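Local coordinates for protein ATP-dependent CLP protease, putative (Plasmodium falciparum, PDB 2F6I) that is the catalytic domain of a ClpP-type serine protease of family S14 that probably degrades proteins to small peptides together with ATP-dependent partners, at residues A111-A116 with K159-Y164; Y184-L189 with Y194-E199. One frame throughout, in Å; residues are numbered along the deposited sequence.

Interaction 1 (A111-A116 with K159-Y164)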
loop_
_atom_site.group_PDB
_atom_site.type_symbol
_atom_site.label_atom_id
_atom_site.label_comp_id
_atom_site.label_asym_id
_atom_site.label_seq_id
_atom_site.Cartn_x
_atom_site.Cartn_y
_atom_site.Cartn_z
ATOM N N ALA C 111 -27.302 8.323 -21.030
ATOM C CA ALA C 111 -26.949 7.738 -22.316
ATOM C C ALA C 111 -28.248 7.392 -23.037
ATOM O O ALA C 111 -28.386 7.611 -24.243
ATOM C CB ALA C 111 -26.099 6.489 -22.114
ATOM N N SER C 112 -29.201 6.856 -22.280
ATOM C CA SER C 112 -30.503 6.487 -22.819
ATOM C C SER C 112 -31.264 7.735 -23.248
ATOM O O SER C 112 -31.924 7.741 -24.286
ATOM C CB SER C 112 -31.316 5.728 -21.767
ATOM O OG SER C 112 -30.754 4.453 -21.508
ATOM N N VAL C 113 -31.166 8.791 -22.446
ATOM C CA VAL C 113 -31.844 10.043 -22.759
ATOM C C VAL C 113 -31.272 10.655 -24.034
ATOM O O VAL C 113 -32.017 11.136 -24.890
ATOM C CB VAL C 113 -31.703 11.060 -21.614
ATOM C CG1 VAL C 113 -32.402 12.354 -21.987
ATOM C CG2 VAL C 113 -32.294 10.487 -20.332
ATOM N N ILE C 114 -29.947 10.638 -24.156
ATOM C CA ILE C 114 -29.293 11.181 -25.341
ATOM C C ILE C 114 -29.750 10.376 -26.551
ATOM O O ILE C 114 -30.020 10.931 -27.617
ATOM C CB ILE C 114 -27.756 11.098 -25.220
ATOM C CG1 ILE C 114 -27.275 12.030 -24.106
ATOM C CG2 ILE C 114 -27.105 11.471 -26.545
ATOM C CD1 ILE C 114 -25.787 11.939 -23.825
ATOM N N LEU C 115 -29.832 9.061 -26.378
ATOM C CA LEU C 115 -30.278 8.176 -27.444
ATOM C C LEU C 115 -31.680 8.600 -27.881
ATOM O O LEU C 115 -31.962 8.722 -29.072
ATOM C CB LEU C 115 -30.310 6.730 -26.939
ATOM C CG LEU C 115 -30.980 5.661 -27.809
ATOM C CD1 LEU C 115 -30.242 5.506 -29.133
ATOM C CD2 LEU C 115 -30.997 4.343 -27.048
ATOM N N ALA C 116 -32.543 8.843 -26.898
ATOM C CA ALA C 116 -33.927 9.231 -27.150
ATOM C C ALA C 116 -34.111 10.642 -27.710
ATOM O O ALA C 116 -35.166 10.958 -28.263
ATOM C CB ALA C 116 -34.741 9.073 -25.873
ATOM N N LYS C 159 -35.083 14.104 -11.303
ATOM C CA LYS C 159 -36.449 14.481 -11.646
ATOM C C LYS C 159 -36.429 15.182 -13.000
ATOM O O LYS C 159 -37.295 14.955 -13.843
ATOM C CB LYS C 159 -37.023 15.404 -10.581
ATOM N N LEU C 160 -35.427 16.031 -13.202
ATOM C CA LEU C 160 -35.285 16.765 -14.452
ATOM C C LEU C 160 -34.983 15.789 -15.585
ATOM O O LEU C 160 -35.502 15.927 -16.692
ATOM C CB LEU C 160 -34.165 17.803 -14.323
ATOM C CG LEU C 160 -33.902 18.728 -15.515
ATOM C CD1 LEU C 160 -35.183 19.447 -15.908
ATOM C CD2 LEU C 160 -32.820 19.734 -15.147
ATOM N N LEU C 161 -34.142 14.797 -15.303
ATOM C CA LEU C 161 -33.798 13.797 -16.305
ATOM C C LEU C 161 -35.094 13.106 -16.713
ATOM O O LEU C 161 -35.367 12.924 -17.899
ATOM C CB LEU C 161 -32.804 12.781 -15.724
ATOM C CG LEU C 161 -32.211 11.695 -16.636
ATOM C CD1 LEU C 161 -31.044 11.032 -15.935
ATOM C CD2 LEU C 161 -33.264 10.658 -16.996
ATOM N N TYR C 162 -35.896 12.732 -15.719
ATOM C CA TYR C 162 -37.167 12.067 -15.974
ATOM C C TYR C 162 -38.057 12.907 -16.885
ATOM O O TYR C 162 -38.638 12.387 -17.835
ATOM C CB TYR C 162 -37.904 11.776 -14.658
ATOM C CG TYR C 162 -37.182 10.817 -13.730
ATOM C CD1 TYR C 162 -36.427 9.758 -14.239
ATOM C CD2 TYR C 162 -37.271 10.954 -12.344
ATOM C CE1 TYR C 162 -35.776 8.861 -13.391
ATOM C CE2 TYR C 162 -36.626 10.063 -11.487
ATOM C CZ TYR C 162 -35.879 9.019 -12.016
ATOM O OH TYR C 162 -35.223 8.144 -11.177
ATOM N N HIS C 163 -38.159 14.205 -16.602
ATOM C CA HIS C 163 -38.983 15.087 -17.423
ATOM C C HIS C 163 -38.541 15.105 -18.881
ATOM O O HIS C 163 -39.374 15.034 -19.786
ATOM C CB HIS C 163 -38.975 16.516 -16.870
ATOM C CG HIS C 163 -39.907 16.722 -15.717
ATOM N ND1 HIS C 163 -39.647 16.237 -14.453
ATOM C CD2 HIS C 163 -41.111 17.337 -15.645
ATOM C CE1 HIS C 163 -40.652 16.545 -13.651
ATOM N NE2 HIS C 163 -41.553 17.213 -14.349
ATOM N N TYR C 164 -37.235 15.208 -19.112
ATOM C CA TYR C 164 -36.717 15.226 -20.473
ATOM C C TYR C 164 -36.988 13.912 -21.189
ATOM O O TYR C 164 -37.327 13.903 -22.373
ATOM C CB TYR C 164 -35.214 15.519 -20.477
ATOM C CG TYR C 164 -34.881 16.986 -20.340
ATOM C CD1 TYR C 164 -34.043 17.443 -19.322
ATOM C CD2 TYR C 164 -35.408 17.925 -21.230
ATOM C CE1 TYR C 164 -33.739 18.796 -19.193
ATOM C CE2 TYR C 164 -35.111 19.280 -21.110
ATOM C CZ TYR C 164 -34.277 19.709 -20.090
ATOM O OH TYR C 164 -33.984 21.048 -19.969
#
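Val113 sets its CG1 anti to the backbone N (chi1 179°), which places CG2 anti to the carbonyl carbon, and the two methyls reach different residues of 159-164. The matching choice is made by Leu161: its first bond leaves to one flank of the facing helix, but with CG anti to its own N (chi1 -175°) the branched end is carried toward Val113. CD2 of Leu161 then lies 3.5 Å from CG2 of Val113, the side chains crossing obliquely, and Leu161 CG stands just behind at 3.9 Å from the same methyl. The other prong, Val113 CG1, makes a looser approach to Tyr164 CB, at 4.5 Å. That CB is the part of Tyr164 that takes part, for the ring turns away from helix 109-116 and its OH is hydrogen-bonded to Asn128 of the second subunit.

The example is a small contact, 115 Å² in all, carried by Val113 wedged against Leu161 and the CB of Tyr164. Val113, Leu161 and Tyr164 are all buried, and no hydrogen bond crosses. The backbones come nearest at Val113 and Tyr164, whose CA atoms are 7.5 Å apart. The pairing sits within a larger core: Leu161 also touches Ile82 and Tyr164 touches Leu86, both of helix 82-94, and Ile114 packs on Ile88 and Phe92 of that same helix.

By position, helix 151-169 corresponds to the handle helix of ClpP, the element through which the two rings of the tetradecamer meet, and Leu161 lies about 9 Å from the predicted active-site His134, side chain to side chain. The arrangement is thus that of the ClpP fold where its handle helix packs on the globular core beside the catalytic region.

Interaction 2 (Y184-L189 with Y194-E199)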
loop_
_atom_site.group_PDB
_atom_site.type_symbol
_atom_site.label_atom_id
_atom_site.label_comp_id
_atom_site.label_asym_id
_atom_site.label_seq_id
_atom_site.Cartn_x
_atom_site.Cartn_y
_atom_site.Cartn_z
ATOM N N TYR C 184 -35.285 -1.451 -14.391
ATOM C CA TYR C 184 -35.934 -2.096 -15.520
ATOM C C TYR C 184 -35.060 -2.123 -16.778
ATOM O O TYR C 184 -34.660 -1.078 -17.294
ATOM C CB TYR C 184 -37.275 -1.388 -15.783
ATOM C CG TYR C 184 -38.036 -1.839 -17.009
ATOM C CD1 TYR C 184 -38.079 -3.182 -17.382
ATOM C CD2 TYR C 184 -38.746 -0.919 -17.778
ATOM C CE1 TYR C 184 -38.812 -3.600 -18.496
ATOM C CE2 TYR C 184 -39.484 -1.321 -18.891
ATOM C CZ TYR C 184 -39.512 -2.663 -19.246
ATOM O OH TYR C 184 -40.235 -3.059 -20.351
ATOM N N TYR C 185 -34.751 -3.334 -17.242
ATOM C CA TYR C 185 -33.950 -3.547 -18.448
ATOM C C TYR C 185 -34.883 -3.857 -19.608
ATOM O O TYR C 185 -35.753 -4.721 -19.495
ATOM C CB TYR C 185 -32.996 -4.734 -18.280
ATOM C CG TYR C 185 -31.782 -4.465 -17.427
ATOM C CD1 TYR C 185 -31.908 -4.176 -16.067
ATOM C CD2 TYR C 185 -30.501 -4.499 -17.981
ATOM C CE1 TYR C 185 -30.784 -3.927 -15.280
ATOM C CE2 TYR C 185 -29.375 -4.252 -17.203
ATOM C CZ TYR C 185 -29.523 -3.966 -15.856
ATOM O OH TYR C 185 -28.413 -3.715 -15.085
ATOM N N MET C 186 -34.697 -3.163 -20.724
ATOM C CA MET C 186 -35.529 -3.388 -21.901
ATOM C C MET C 186 -34.688 -3.948 -23.038
ATOM O O MET C 186 -33.478 -3.748 -23.074
ATOM C CB MET C 186 -36.155 -2.071 -22.375
ATOM C CG MET C 186 -37.118 -1.428 -21.403
ATOM S SD MET C 186 -37.601 0.226 -21.948
ATOM C CE MET C 186 -36.767 1.249 -20.743
ATOM N N ASN C 187 -35.327 -4.663 -23.956
ATOM C CA ASN C 187 -34.615 -5.171 -25.118
ATOM C C ASN C 187 -34.935 -4.156 -26.213
ATOM O O ASN C 187 -35.757 -3.260 -26.006
ATOM C CB ASN C 187 -35.092 -6.575 -25.515
ATOM C CG ASN C 187 -36.575 -6.630 -25.845
ATOM O OD1 ASN C 187 -37.098 -5.788 -26.575
ATOM N ND2 ASN C 187 -37.256 -7.641 -25.317
ATOM N N ALA C 188 -34.291 -4.285 -27.367
ATOM C CA ALA C 188 -34.505 -3.352 -28.470
ATOM C C ALA C 188 -35.978 -3.025 -28.719
ATOM O O ALA C 188 -36.372 -1.855 -28.724
ATOM C CB ALA C 188 -33.874 -3.904 -29.745
ATOM N N LEU C 189 -36.783 -4.061 -28.926
ATOM C CA LEU C 189 -38.204 -3.892 -29.196
ATOM C C LEU C 189 -38.954 -3.184 -28.070
ATOM O O LEU C 189 -39.749 -2.276 -28.318
ATOM C CB LEU C 189 -38.849 -5.251 -29.471
ATOM C CG LEU C 189 -40.327 -5.202 -29.866
ATOM C CD1 LEU C 189 -40.511 -4.270 -31.063
ATOM C CD2 LEU C 189 -40.817 -6.609 -30.192
ATOM N N TYR C 194 -41.545 1.660 -25.862
ATOM C CA TYR C 194 -41.472 2.625 -24.772
ATOM C C TYR C 194 -41.386 4.032 -25.357
ATOM O O TYR C 194 -41.779 5.008 -24.718
ATOM C CB TYR C 194 -40.234 2.354 -23.917
ATOM C CG TYR C 194 -40.313 2.875 -22.496
ATOM C CD1 TYR C 194 -40.929 2.128 -21.492
ATOM C CD2 TYR C 194 -39.755 4.105 -22.152
ATOM C CE1 TYR C 194 -40.982 2.588 -20.180
ATOM C CE2 TYR C 194 -39.804 4.576 -20.842
ATOM C CZ TYR C 194 -40.417 3.812 -19.861
ATOM O OH TYR C 194 -40.449 4.267 -18.562
ATOM N N GLY C 195 -40.864 4.130 -26.576
ATOM C CA GLY C 195 -40.739 5.423 -27.226
ATOM C C GLY C 195 -39.342 6.017 -27.154
ATOM O O GLY C 195 -39.163 7.216 -27.378
ATOM N N ILE C 196 -38.352 5.181 -26.842
ATOM C CA ILE C 196 -36.964 5.629 -26.747
ATOM C C ILE C 196 -36.302 5.632 -28.122
ATOM O O ILE C 196 -35.539 6.537 -28.448
ATOM C CB ILE C 196 -36.155 4.732 -25.781
ATOM C CG1 ILE C 196 -36.677 4.921 -24.354
ATOM C CG2 ILE C 196 -34.669 5.074 -25.856
ATOM C CD1 ILE C 196 -36.060 3.985 -23.336
ATOM N N ILE C 197 -36.592 4.613 -28.920
ATOM C CA ILE C 197 -36.043 4.520 -30.269
ATOM C C ILE C 197 -37.196 4.357 -31.249
ATOM O O ILE C 197 -38.283 3.919 -30.874
ATOM C CB ILE C 197 -35.090 3.314 -30.428
ATOM C CG1 ILE C 197 -35.823 2.019 -30.076
ATOM C CG2 ILE C 197 -33.859 3.510 -29.555
ATOM C CD1 ILE C 197 -35.003 0.766 -30.280
ATOM N N ASP C 198 -36.955 4.705 -32.506
ATOM C CA ASP C 198 -37.988 4.604 -33.525
ATOM C C ASP C 198 -38.028 3.235 -34.192
ATOM O O ASP C 198 -39.102 2.738 -34.529
ATOM C CB ASP C 198 -37.783 5.689 -34.578
ATOM C CG ASP C 198 -37.690 7.071 -33.968
ATOM O OD1 ASP C 198 -38.652 7.486 -33.287
ATOM O OD2 ASP C 198 -36.656 7.739 -34.163
ATOM N N GLU C 199 -36.866 2.621 -34.385
ATOM C CA GLU C 199 -36.836 1.312 -35.021
ATOM C C GLU C 199 -35.646 0.439 -34.657
ATOM O O GLU C 199 -34.577 0.930 -34.296
ATOM C CB GLU C 199 -36.907 1.471 -36.543
ATOM C CG GLU C 199 -35.954 2.503 -37.109
ATOM C CD GLU C 199 -36.135 2.697 -38.603
ATOM O OE1 GLU C 199 -37.286 2.929 -39.036
ATOM O OE2 GLU C 199 -35.128 2.623 -39.345
#
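A Met-aromatic contact joins Met186 to Tyr194 across a strand-helix-loop unit of the ClpP fold, in which helix 188-194 lies between the weakly bonded strand at about 185-186 and the loop leading to strand 199-200. Asn187 is the N-cap, its OD1 accepting from Glu190 N, and Gly195, with positive phi, ends the helix in a Schellman motif. Just ahead of the N-cap, Met186 sends its side chain, bent at chi3 (-110°), across to Tyr194 at the last turn, crossing it at about a right angle. CE sits over the ring centre, 4.2 Å from the centroid of Tyr194 and only 6° off its normal, a CH-pi contact; SD is oblique to the same ring, 3.8 Å from Tyr194 CG.

CE also meets Ile196 CD1 at 3.8 Å, so one methyl is shared by an aromatic face and an aliphatic tip. Tyr184 CE2 and Tyr194 CE1, 4.4 Å apart, make a loose apolar contact, while the OH of Tyr194 is hydrogen-bonded to Asp179 of helix 173-181. Further along, Ile197 holds CG1 between its backbone N and carbonyl carbon (chi1 58°), and this turns CD1 to within 3.3 Å of Ala188 O.

In the fold
Following the chain from the N terminus, the first contact segment met is on helix 109-116; strands 123-125 and 130-132 and the predicted active-site His134 come next, before helix 151-169 returns to close interaction 1, a loop of 42 intervening residues. Interaction 2 opens only afterwards and closes over just four helical residues, so the two are in series and neither nest nor cross. In space they adjoin, their centres 13 Å apart: Leu115 CD2 packs on Ile197 CG2 at 3.9 Å, and Ala116 CB on Ile196 O at 3.7 Å. Helix 109-116 thus borders both, linking helix 151-169 to the C-terminal strand-helix-loop unit that leads to the last strand of the parallel sheet.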